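Side-chain contacts in clavulanic acid biosynthesis oligopeptide binding protein 2 (Streptomyces clavuligerus, PDB 2WOL), which probably binds oligopeptides as an extracellular solute-binding protein of family 5, and belongs to the biosynthetic pathway of the beta-lactamase inhibitor clavulanic acid: residues W17-G22 with H533-W538; E268-L273 with P537-V542; N481-D486 with H520-P525. All blocks are in the same frame, centred on the assembly; numbering follows the deposited sequence.

Contacts 1 and 2 are neighbours, their centres about 9 Å apart, and they share Pro-537 and Trp-538; the side-chain amide of Asn-536 reaches the backbone carbonyl of Asp-270 to join them. Contact 3 lies on the opposite side of the chain's centre, about 37 Å from contact 1 and 40 Å from contact 2, centre to centre. Strand 523-534, though broken, covers most of that distance: contact 3 is at its start, contact 1 at its end, and strand 539-540 of contact 2 follows. Along the chain, contact 3 is nested within the loops closed by the other two. The C-terminal region thus runs from one lobe back to the other, consistent with the two-lobed fold of solute-binding proteins.

Contact 1: W17-G22 with H533-W538; sequences WDAGVG and HFRNPW
The guanidinium of Arg-535 is the flat group that meets the loop 17-22. Asp-18 N and Trp-17 C lie at its edge, near its plane, with Asp-18 N 4.0 Å from Arg-535 NH2, while Ala-19 N and Gly-20 N approach obliquely. The indole of Trp-17 has Asp-18 OD1 above the rim of one face, 4.1 Å from the ring plane, and makes a cation-pi contact with Arg-293.

The closest approaches from Arg-535, just past the end of strand 523-534, are all made by NH2. Ala-19 CB comes to 3.7 Å from Arg-535 NH2, a methyl set against the guanidinium. Ala-19 N is nearer, at 3.4 Å from Arg-535 NH2, but both are donors, so this is only proximity. The hydrogen bond of NH2 goes instead to Gly-16 O, immediately before the loop.

Residues 18-21 form a type I beta turn, closed by Val-21 N to Asp-18 O at 3.0 Å, and it packs where strand 523-534 ends beside strand 296-297. Both of those strands belong to the large mixed sheet, so the N-terminal loop rests on the end of that sheet.

In Arg-535 the first torsion (chi1 42°) sets CG between the backbone N and the carbonyl carbon, and the chain then runs extended to NE, carrying the guanidinium out to the turn. There its other nitrogens are also gripped: NE makes a salt bridge with Asp-297 OD2 and NH1 bonds to Ser-294 O, which together should fix the rotation of the group. Asp-297 bridges the two segments, since its OD1 accepts the N-H of Gly-20. The Asp-18 carboxylate does not pair with the arginine: OD1 stays 6.5 Å from Arg-535 NH2 and accepts the backbone N-H of Asn-298.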
loop_
_atom_site.group_PDB
_atom_site.type_symbol
_atom_site.label_atom_id
_atom_site.label_comp_id
_atom_site.label_asym_id
_atom_site.label_seq_id
_atom_site.Cartn_x
_atom_site.Cartn_y
_atom_site.Cartn_z
ATOM N N TRP A 17 3.764 -25.561 0.654
ATOM C CA TRP A 17 4.364 -24.326 0.157
ATOM C C TRP A 17 3.395 -23.570 -0.757
ATOM O O TRP A 17 2.823 -24.154 -1.682
ATOM C CB TRP A 17 5.646 -24.671 -0.607
ATOM C CG TRP A 17 6.366 -23.510 -1.214
ATOM C CD1 TRP A 17 6.286 -23.083 -2.503
ATOM C CD2 TRP A 17 7.301 -22.642 -0.560
ATOM N NE1 TRP A 17 7.103 -21.994 -2.695
ATOM C CE2 TRP A 17 7.741 -21.704 -1.518
ATOM C CE3 TRP A 17 7.808 -22.566 0.746
ATOM C CZ2 TRP A 17 8.666 -20.695 -1.213
ATOM C CZ3 TRP A 17 8.729 -21.565 1.051
ATOM C CH2 TRP A 17 9.146 -20.642 0.072
ATOM N N ASP A 18 3.206 -22.279 -0.469
ATOM C CA ASP A 18 2.358 -21.382 -1.270
ATOM C C ASP A 18 0.862 -21.727 -1.304
ATOM O O ASP A 18 0.123 -21.169 -2.121
ATOM C CB ASP A 18 2.889 -21.244 -2.711
ATOM C CG ASP A 18 3.802 -20.042 -2.897
ATOM O OD1 ASP A 18 4.075 -19.311 -1.921
ATOM O OD2 ASP A 18 4.248 -19.819 -4.044
ATOM N N ALA A 19 0.413 -22.612 -0.414
ATOM C CA ALA A 19 -0.990 -23.037 -0.401
ATOM C C ALA A 19 -1.965 -21.881 -0.156
ATOM O O ALA A 19 -3.126 -21.939 -0.577
ATOM C CB ALA A 19 -1.203 -24.147 0.616
ATOM N N GLY A 20 -1.487 -20.842 0.529
ATOM C CA GLY A 20 -2.301 -19.660 0.831
ATOM C C GLY A 20 -2.204 -18.545 -0.196
ATOM O O GLY A 20 -2.734 -17.453 0.020
ATOM N N VAL A 21 -1.510 -18.809 -1.301
ATOM C CA VAL A 21 -1.353 -17.831 -2.377
ATOM C C VAL A 21 -2.301 -18.198 -3.510
ATOM O O VAL A 21 -2.086 -19.189 -4.210
ATOM C CB VAL A 21 0.113 -17.768 -2.894
ATOM C CG1 VAL A 21 0.258 -16.734 -4.013
ATOM C CG2 VAL A 21 1.075 -17.454 -1.758
ATOM N N GLY A 22 -3.359 -17.409 -3.674
ATOM C CA GLY A 22 -4.373 -17.681 -4.694
ATOM C C GLY A 22 -5.415 -18.695 -4.260
ATOM O O GLY A 22 -6.305 -19.051 -5.036
ATOM N N HIS A 533 5.592 -15.367 4.418
ATOM C CA HIS A 533 4.698 -15.413 5.573
ATOM C C HIS A 533 4.633 -16.826 6.126
ATOM O O HIS A 533 4.571 -17.786 5.358
ATOM C CB HIS A 533 3.275 -15.000 5.194
ATOM C CG HIS A 533 3.146 -13.603 4.671
ATOM N ND1 HIS A 533 3.679 -12.503 5.313
ATOM C CD2 HIS A 533 2.489 -13.124 3.587
ATOM C CE1 HIS A 533 3.377 -11.412 4.631
ATOM N NE2 HIS A 533 2.654 -11.761 3.581
ATOM N N PHE A 534 4.620 -16.941 7.454
ATOM C CA PHE A 534 4.494 -18.232 8.138
ATOM C C PHE A 534 3.111 -18.342 8.778
ATOM O O PHE A 534 2.666 -17.431 9.471
ATOM C CB PHE A 534 5.592 -18.379 9.203
ATOM C CG PHE A 534 5.669 -19.753 9.819
ATOM C CD1 PHE A 534 6.470 -20.739 9.244
ATOM C CD2 PHE A 534 4.951 -20.061 10.975
ATOM C CE1 PHE A 534 6.546 -22.013 9.804
ATOM C CE2 PHE A 534 5.026 -21.345 11.547
ATOM C CZ PHE A 534 5.828 -22.312 10.953
ATOM N N ARG A 535 2.429 -19.455 8.530
ATOM C CA ARG A 535 1.097 -19.686 9.092
ATOM C C ARG A 535 1.100 -20.943 9.943
ATOM O O ARG A 535 1.458 -22.026 9.470
ATOM C CB ARG A 535 0.038 -19.818 7.986
ATOM C CG ARG A 535 0.490 -20.660 6.797
ATOM C CD ARG A 535 -0.638 -21.040 5.839
ATOM N NE ARG A 535 -0.044 -21.276 4.527
ATOM C CZ ARG A 535 0.521 -22.419 4.147
ATOM N NH1 ARG A 535 0.516 -23.480 4.952
ATOM N NH2 ARG A 535 1.084 -22.500 2.948
ATOM N N ASN A 536 0.701 -20.812 11.202
ATOM C CA ASN A 536 0.563 -21.994 12.039
ATOM C C ASN A 536 -0.623 -22.850 11.591
ATOM O O ASN A 536 -1.640 -22.310 11.152
ATOM C CB ASN A 536 0.507 -21.610 13.510
ATOM C CG ASN A 536 1.892 -21.440 14.100
ATOM O OD1 ASN A 536 2.709 -22.361 14.052
ATOM N ND2 ASN A 536 2.178 -20.256 14.633
ATOM N N PRO A 537 -0.478 -24.188 11.651
ATOM C CA PRO A 537 -1.462 -25.077 11.007
ATOM C C PRO A 537 -2.874 -25.113 11.621
ATOM O O PRO A 537 -3.818 -25.571 10.962
ATOM C CB PRO A 537 -0.786 -26.455 11.075
ATOM C CG PRO A 537 0.155 -26.366 12.235
ATOM C CD PRO A 537 0.636 -24.940 12.261
ATOM N N TRP A 538 -3.012 -24.636 12.857
ATOM C CA TRP A 538 -4.313 -24.613 13.543
ATOM C C TRP A 538 -5.133 -23.356 13.267
ATOM O O TRP A 538 -6.245 -23.214 13.774
ATOM C CB TRP A 538 -4.139 -24.782 15.050
ATOM C CG TRP A 538 -3.213 -23.780 15.655
ATOM C CD1 TRP A 538 -3.521 -22.516 16.077
ATOM C CD2 TRP A 538 -1.817 -23.961 15.905
ATOM N NE1 TRP A 538 -2.396 -21.900 16.578
ATOM C CE2 TRP A 538 -1.337 -22.765 16.483
ATOM C CE3 TRP A 538 -0.925 -25.022 15.700
ATOM C CZ2 TRP A 538 -0.002 -22.601 16.859
ATOM C CZ3 TRP A 538 0.400 -24.858 16.078
ATOM C CH2 TRP A 538 0.848 -23.655 16.646
#

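Contact 2: E268-L273 with P537-V542; sequences EFDINL and PWVTNV
At the start of strand 271-272, an outermost strand of the five-stranded mixed sheet, Asp-270 and Ile-271 meet Trp-538 and Val-539 of residues 537-542. The polar link is a hydrogen bond from Trp-538 NE1 to Asp-270 OD1, 2.8 Å long and almost straight, with an N-H...acceptor angle of 174°. Relative to the indole, the oxygen lies at the ring edge, practically in the ring plane. The carboxylate is used differently, for the N-H comes down on OD1 from above its plane, 52° out of it, and the two side chains cross at about a right angle. CG of Trp-538 sits between the backbone N and the carbonyl carbon (chi1 55°), and from there NE1 is directed at the aspartate. The second oxygen, Asp-270 OD2, accepts the backbone N-H of Arg-36, so both oxygens of this buried carboxylate have a partner.

Next to the polar pair is a small apolar patch made by one methyl. Val-539 CG2 rests 3.8 Å from Asp-270 CB and 4.1 Å from Ile-271 CG1.

Strand 34-39 pairs with residues 268-273 through backbone bonds of Asp-270 and Ile-271, while strand 539-540 pairs with 557-558. Side chains thus join the outermost strand of the mixed sheet to the segment of strand 539-540, within the two-lobed fold of a solute-binding protein.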
loop_
_atom_site.group_PDB
_atom_site.type_symbol
_atom_site.label_atom_id
_atom_site.label_comp_id
_atom_site.label_asym_id
_atom_site.label_seq_id
_atom_site.Cartn_x
_atom_site.Cartn_y
_atom_site.Cartn_z
ATOM N N GLU A 268 3.814 -19.930 19.859
ATOM C CA GLU A 268 3.388 -19.044 20.951
ATOM C C GLU A 268 2.457 -17.942 20.448
ATOM O O GLU A 268 1.646 -17.398 21.206
ATOM C CB GLU A 268 4.603 -18.446 21.660
ATOM C CG GLU A 268 5.444 -19.475 22.421
ATOM C CD GLU A 268 6.840 -18.978 22.762
ATOM O OE1 GLU A 268 6.993 -17.798 23.141
ATOM O OE2 GLU A 268 7.790 -19.777 22.657
ATOM N N PHE A 269 2.590 -17.621 19.168
ATOM C CA PHE A 269 1.667 -16.726 18.481
ATOM C C PHE A 269 1.164 -17.434 17.240
ATOM O O PHE A 269 1.857 -18.284 16.687
ATOM C CB PHE A 269 2.353 -15.407 18.123
ATOM C CG PHE A 269 2.963 -14.721 19.303
ATOM C CD1 PHE A 269 4.335 -14.766 19.515
ATOM C CD2 PHE A 269 2.160 -14.061 20.232
ATOM C CE1 PHE A 269 4.899 -14.147 20.623
ATOM C CE2 PHE A 269 2.716 -13.439 21.338
ATOM C CZ PHE A 269 4.090 -13.482 21.536
ATOM N N ASP A 270 -0.041 -17.085 16.811
ATOM C CA ASP A 270 -0.661 -17.759 15.682
ATOM C C ASP A 270 -0.167 -17.214 14.351
ATOM O O ASP A 270 0.203 -17.978 13.459
ATOM C CB ASP A 270 -2.183 -17.643 15.771
ATOM C CG ASP A 270 -2.744 -18.292 17.024
ATOM O OD1 ASP A 270 -2.171 -19.303 17.490
ATOM O OD2 ASP A 270 -3.766 -17.797 17.539
ATOM N N ILE A 271 -0.167 -15.885 14.240
ATOM C CA ILE A 271 0.114 -15.167 13.000
ATOM C C ILE A 271 0.802 -13.840 13.309
ATOM O O ILE A 271 0.479 -13.185 14.302
ATOM C CB ILE A 271 -1.204 -14.882 12.211
ATOM C CG1 ILE A 271 -1.901 -16.186 11.786
ATOM C CG2 ILE A 271 -0.960 -13.957 11.001
ATOM C CD1 ILE A 271 -1.189 -16.982 10.691
ATOM N N ASN A 272 1.753 -13.460 12.456
ATOM C CA ASN A 272 2.354 -12.130 12.497
ATOM C C ASN A 272 1.430 -11.136 11.784
ATOM O O ASN A 272 1.309 -11.161 10.558
ATOM C CB ASN A 272 3.738 -12.174 11.840
ATOM C CG ASN A 272 4.388 -10.806 11.725
ATOM O OD1 ASN A 272 3.773 -9.780 12.005
ATOM N ND2 ASN A 272 5.646 -10.793 11.306
ATOM N N LEU A 273 0.785 -10.265 12.559
ATOM C CA LEU A 273 -0.132 -9.263 12.014
ATOM C C LEU A 273 0.587 -8.200 11.191
ATOM O O LEU A 273 0.108 -7.794 10.132
ATOM C CB LEU A 273 -0.932 -8.589 13.137
ATOM C CG LEU A 273 -1.724 -7.326 12.770
ATOM C CD1 LEU A 273 -2.823 -7.621 11.757
ATOM C CD2 LEU A 273 -2.298 -6.665 14.015
ATOM N N PRO A 537 -0.478 -24.188 11.651
ATOM C CA PRO A 537 -1.462 -25.077 11.007
ATOM C C PRO A 537 -2.874 -25.113 11.621
ATOM O O PRO A 537 -3.818 -25.571 10.962
ATOM C CB PRO A 537 -0.786 -26.455 11.075
ATOM C CG PRO A 537 0.155 -26.366 12.235
ATOM C CD PRO A 537 0.636 -24.940 12.261
ATOM N N TRP A 538 -3.012 -24.636 12.857
ATOM C CA TRP A 538 -4.313 -24.613 13.543
ATOM C C TRP A 538 -5.133 -23.356 13.267
ATOM O O TRP A 538 -6.245 -23.214 13.774
ATOM C CB TRP A 538 -4.139 -24.782 15.050
ATOM C CG TRP A 538 -3.213 -23.780 15.655
ATOM C CD1 TRP A 538 -3.521 -22.516 16.077
ATOM C CD2 TRP A 538 -1.817 -23.961 15.905
ATOM N NE1 TRP A 538 -2.396 -21.900 16.578
ATOM C CE2 TRP A 538 -1.337 -22.765 16.483
ATOM C CE3 TRP A 538 -0.925 -25.022 15.700
ATOM C CZ2 TRP A 538 -0.002 -22.601 16.859
ATOM C CZ3 TRP A 538 0.400 -24.858 16.078
ATOM C CH2 TRP A 538 0.848 -23.655 16.646
ATOM N N VAL A 539 -4.580 -22.439 12.481
ATOM C CA VAL A 539 -5.326 -21.259 12.060
ATOM C C VAL A 539 -6.146 -21.624 10.830
ATOM O O VAL A 539 -5.631 -22.214 9.878
ATOM C CB VAL A 539 -4.399 -20.056 11.773
ATOM C CG1 VAL A 539 -5.215 -18.797 11.517
ATOM C CG2 VAL A 539 -3.446 -19.828 12.952
ATOM N N THR A 540 -7.431 -21.290 10.866
ATOM C CA THR A 540 -8.337 -21.635 9.781
ATOM C C THR A 540 -8.548 -20.451 8.837
ATOM O O THR A 540 -8.447 -19.294 9.252
ATOM C CB THR A 540 -9.702 -22.119 10.314
ATOM O OG1 THR A 540 -10.321 -21.076 11.069
ATOM C CG2 THR A 540 -9.529 -23.347 11.206
ATOM N N ASN A 541 -8.834 -20.748 7.570
ATOM C CA ASN A 541 -9.129 -19.739 6.553
ATOM C C ASN A 541 -7.998 -18.745 6.328
ATOM O O ASN A 541 -8.223 -17.530 6.264
ATOM C CB ASN A 541 -10.430 -18.996 6.866
ATOM C CG ASN A 541 -11.561 -19.934 7.216
ATOM O OD1 ASN A 541 -12.029 -20.702 6.379
ATOM N ND2 ASN A 541 -11.996 -19.891 8.467
ATOM N N VAL A 542 -6.784 -19.270 6.191
ATOM C CA VAL A 542 -5.617 -18.437 5.921
ATOM C C VAL A 542 -5.422 -18.260 4.420
ATOM O O VAL A 542 -5.337 -19.240 3.676
ATOM C CB VAL A 542 -4.333 -19.028 6.539
ATOM C CG1 VAL A 542 -3.142 -18.110 6.267
ATOM C CG2 VAL A 542 -4.497 -19.229 8.032
#

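Contact 3: N481-D486 with H520-P525; sequences NLPELD and HAVLLP
Leu-485 sets its CD1 methyl squarely over one face of the His-520 imidazole, 3.8 Å from CD1 to the ring centroid and only 7° off the ring normal, a CH-pi contact. With CG anti to the backbone N (chi1 -169°), the leucine reaches out from its loop to the histidine. The imidazole also has a polar hold, NE2 being hydrogen-bonded to Asp-487 OD2 just beyond the loop.

Alongside, the ring of Pro-483 lies slantwise across Val-522, Pro-483 CB to Val-522 CB being 3.6 Å. The same ring meets Leu-523 nearly at right angles, with Pro-483 CG 3.8 Å from Leu-523 CD2.

Asn-481 braces the loop from within: OD1 accepts the N-H of Leu-485 and ND2 donates back to Leu-485 O, the latter bond in the carbonyl plane and on a lone pair. Residues 481-484 form a type I beta turn, which presents the proline.

Across from the loop, His-520 comes from the helix 503-520 side, and Val-522 leads into strand 523-534, which Leu-523 begins. The loop before helix 488-499 is thus joined to a helix-to-strand connection of the mixed sheet, where strand 523-534 pairs with strand 303-309 and helix 319-327 packs against Val-522.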
loop_
_atom_site.group_PDB
_atom_site.type_symbol
_atom_site.label_atom_id
_atom_site.label_comp_id
_atom_site.label_asym_id
_atom_site.label_seq_id
_atom_site.Cartn_x
_atom_site.Cartn_y
_atom_site.Cartn_z
ATOM N N ASN A 481 6.516 11.495 -6.276
ATOM C CA ASN A 481 6.965 11.793 -7.626
ATOM C C ASN A 481 8.375 12.362 -7.509
ATOM O O ASN A 481 8.593 13.577 -7.588
ATOM C CB ASN A 481 6.001 12.767 -8.314
ATOM C CG ASN A 481 6.349 13.012 -9.777
ATOM O OD1 ASN A 481 7.466 12.744 -10.220
ATOM N ND2 ASN A 481 5.382 13.531 -10.534
ATOM N N LEU A 482 9.336 11.465 -7.314
ATOM C CA LEU A 482 10.701 11.871 -6.980
ATOM C C LEU A 482 11.415 12.626 -8.103
ATOM O O LEU A 482 12.090 13.623 -7.836
ATOM C CB LEU A 482 11.530 10.680 -6.471
ATOM C CG LEU A 482 10.988 9.939 -5.241
ATOM C CD1 LEU A 482 11.916 8.800 -4.836
ATOM C CD2 LEU A 482 10.727 10.877 -4.061
ATOM N N PRO A 483 11.267 12.172 -9.363
ATOM C CA PRO A 483 11.818 12.962 -10.467
ATOM C C PRO A 483 11.088 14.284 -10.697
ATOM O O PRO A 483 11.548 15.106 -11.494
ATOM C CB PRO A 483 11.605 12.055 -11.687
ATOM C CG PRO A 483 11.405 10.680 -11.122
ATOM C CD PRO A 483 10.664 10.917 -9.850
ATOM N N GLU A 484 9.955 14.476 -10.021
ATOM C CA GLU A 484 9.076 15.630 -10.261
ATOM C C GLU A 484 8.712 15.740 -11.745
ATOM O O GLU A 484 8.763 16.820 -12.346
ATOM C CB GLU A 484 9.697 16.927 -9.716
ATOM C CG GLU A 484 9.929 16.879 -8.208
ATOM C CD GLU A 484 10.725 18.055 -7.665
ATOM O OE1 GLU A 484 10.641 19.165 -8.241
ATOM O OE2 GLU A 484 11.425 17.862 -6.647
ATOM N N LEU A 485 8.371 14.596 -12.332
ATOM C CA LEU A 485 7.908 14.546 -13.706
ATOM C C LEU A 485 6.604 15.316 -13.812
ATOM O O LEU A 485 5.674 15.089 -13.038
ATOM C CB LEU A 485 7.711 13.097 -14.163
ATOM C CG LEU A 485 7.480 12.887 -15.664
ATOM C CD1 LEU A 485 8.742 13.195 -16.454
ATOM C CD2 LEU A 485 7.002 11.469 -15.956
ATOM N N ASP A 486 6.559 16.241 -14.765
ATOM C CA ASP A 486 5.360 17.024 -15.029
ATOM C C ASP A 486 5.175 17.143 -16.538
ATOM O O ASP A 486 5.278 18.230 -17.116
ATOM C CB ASP A 486 5.469 18.397 -14.356
ATOM C CG ASP A 486 4.146 19.143 -14.309
ATOM O OD1 ASP A 486 3.088 18.553 -14.630
ATOM O OD2 ASP A 486 4.171 20.338 -13.939
ATOM N N HIS A 520 10.950 8.495 -20.727
ATOM C CA HIS A 520 11.615 9.543 -19.941
ATOM C C HIS A 520 12.834 9.023 -19.177
ATOM O O HIS A 520 13.746 9.791 -18.868
ATOM C CB HIS A 520 10.645 10.184 -18.948
ATOM C CG HIS A 520 9.725 11.191 -19.564
ATOM N ND1 HIS A 520 10.150 12.439 -19.968
ATOM C CD2 HIS A 520 8.397 11.142 -19.824
ATOM C CE1 HIS A 520 9.124 13.112 -20.460
ATOM N NE2 HIS A 520 8.049 12.347 -20.385
ATOM N N ALA A 521 12.821 7.726 -18.855
ATOM C CA ALA A 521 13.932 7.044 -18.172
ATOM C C ALA A 521 14.223 7.566 -16.751
ATOM O O ALA A 521 15.309 7.352 -16.208
ATOM C CB ALA A 521 15.204 7.046 -19.047
ATOM N N VAL A 522 13.237 8.230 -16.152
ATOM C CA VAL A 522 13.390 8.779 -14.800
ATOM C C VAL A 522 13.254 7.729 -13.693
ATOM O O VAL A 522 13.716 7.949 -12.576
ATOM C CB VAL A 522 12.433 9.967 -14.530
ATOM C CG1 VAL A 522 12.848 11.190 -15.350
ATOM C CG2 VAL A 522 10.984 9.589 -14.823
ATOM N N LEU A 523 12.635 6.591 -14.010
ATOM C CA LEU A 523 12.493 5.498 -13.047
ATOM C C LEU A 523 13.158 4.233 -13.572
ATOM O O LEU A 523 12.856 3.785 -14.681
ATOM C CB LEU A 523 11.015 5.220 -12.739
ATOM C CG LEU A 523 10.166 6.373 -12.184
ATOM C CD1 LEU A 523 8.740 5.914 -11.924
ATOM C CD2 LEU A 523 10.779 6.955 -10.917
ATOM N N LEU A 524 14.061 3.679 -12.766
ATOM C CA LEU A 524 14.726 2.414 -13.058
ATOM C C LEU A 524 14.119 1.321 -12.178
ATOM O O LEU A 524 14.407 1.255 -10.980
ATOM C CB LEU A 524 16.236 2.527 -12.813
ATOM C CG LEU A 524 17.089 1.251 -12.764
ATOM C CD1 LEU A 524 16.981 0.419 -14.049
ATOM C CD2 LEU A 524 18.541 1.604 -12.486
ATOM N N PRO A 525 13.267 0.464 -12.770
ATOM C CA PRO A 525 12.642 -0.624 -12.025
ATOM C C PRO A 525 13.677 -1.684 -11.690
ATOM O O PRO A 525 14.507 -2.022 -12.537
ATOM C CB PRO A 525 11.608 -1.197 -13.006
ATOM C CG PRO A 525 11.630 -0.335 -14.210
ATOM C CD PRO A 525 12.873 0.473 -14.189
#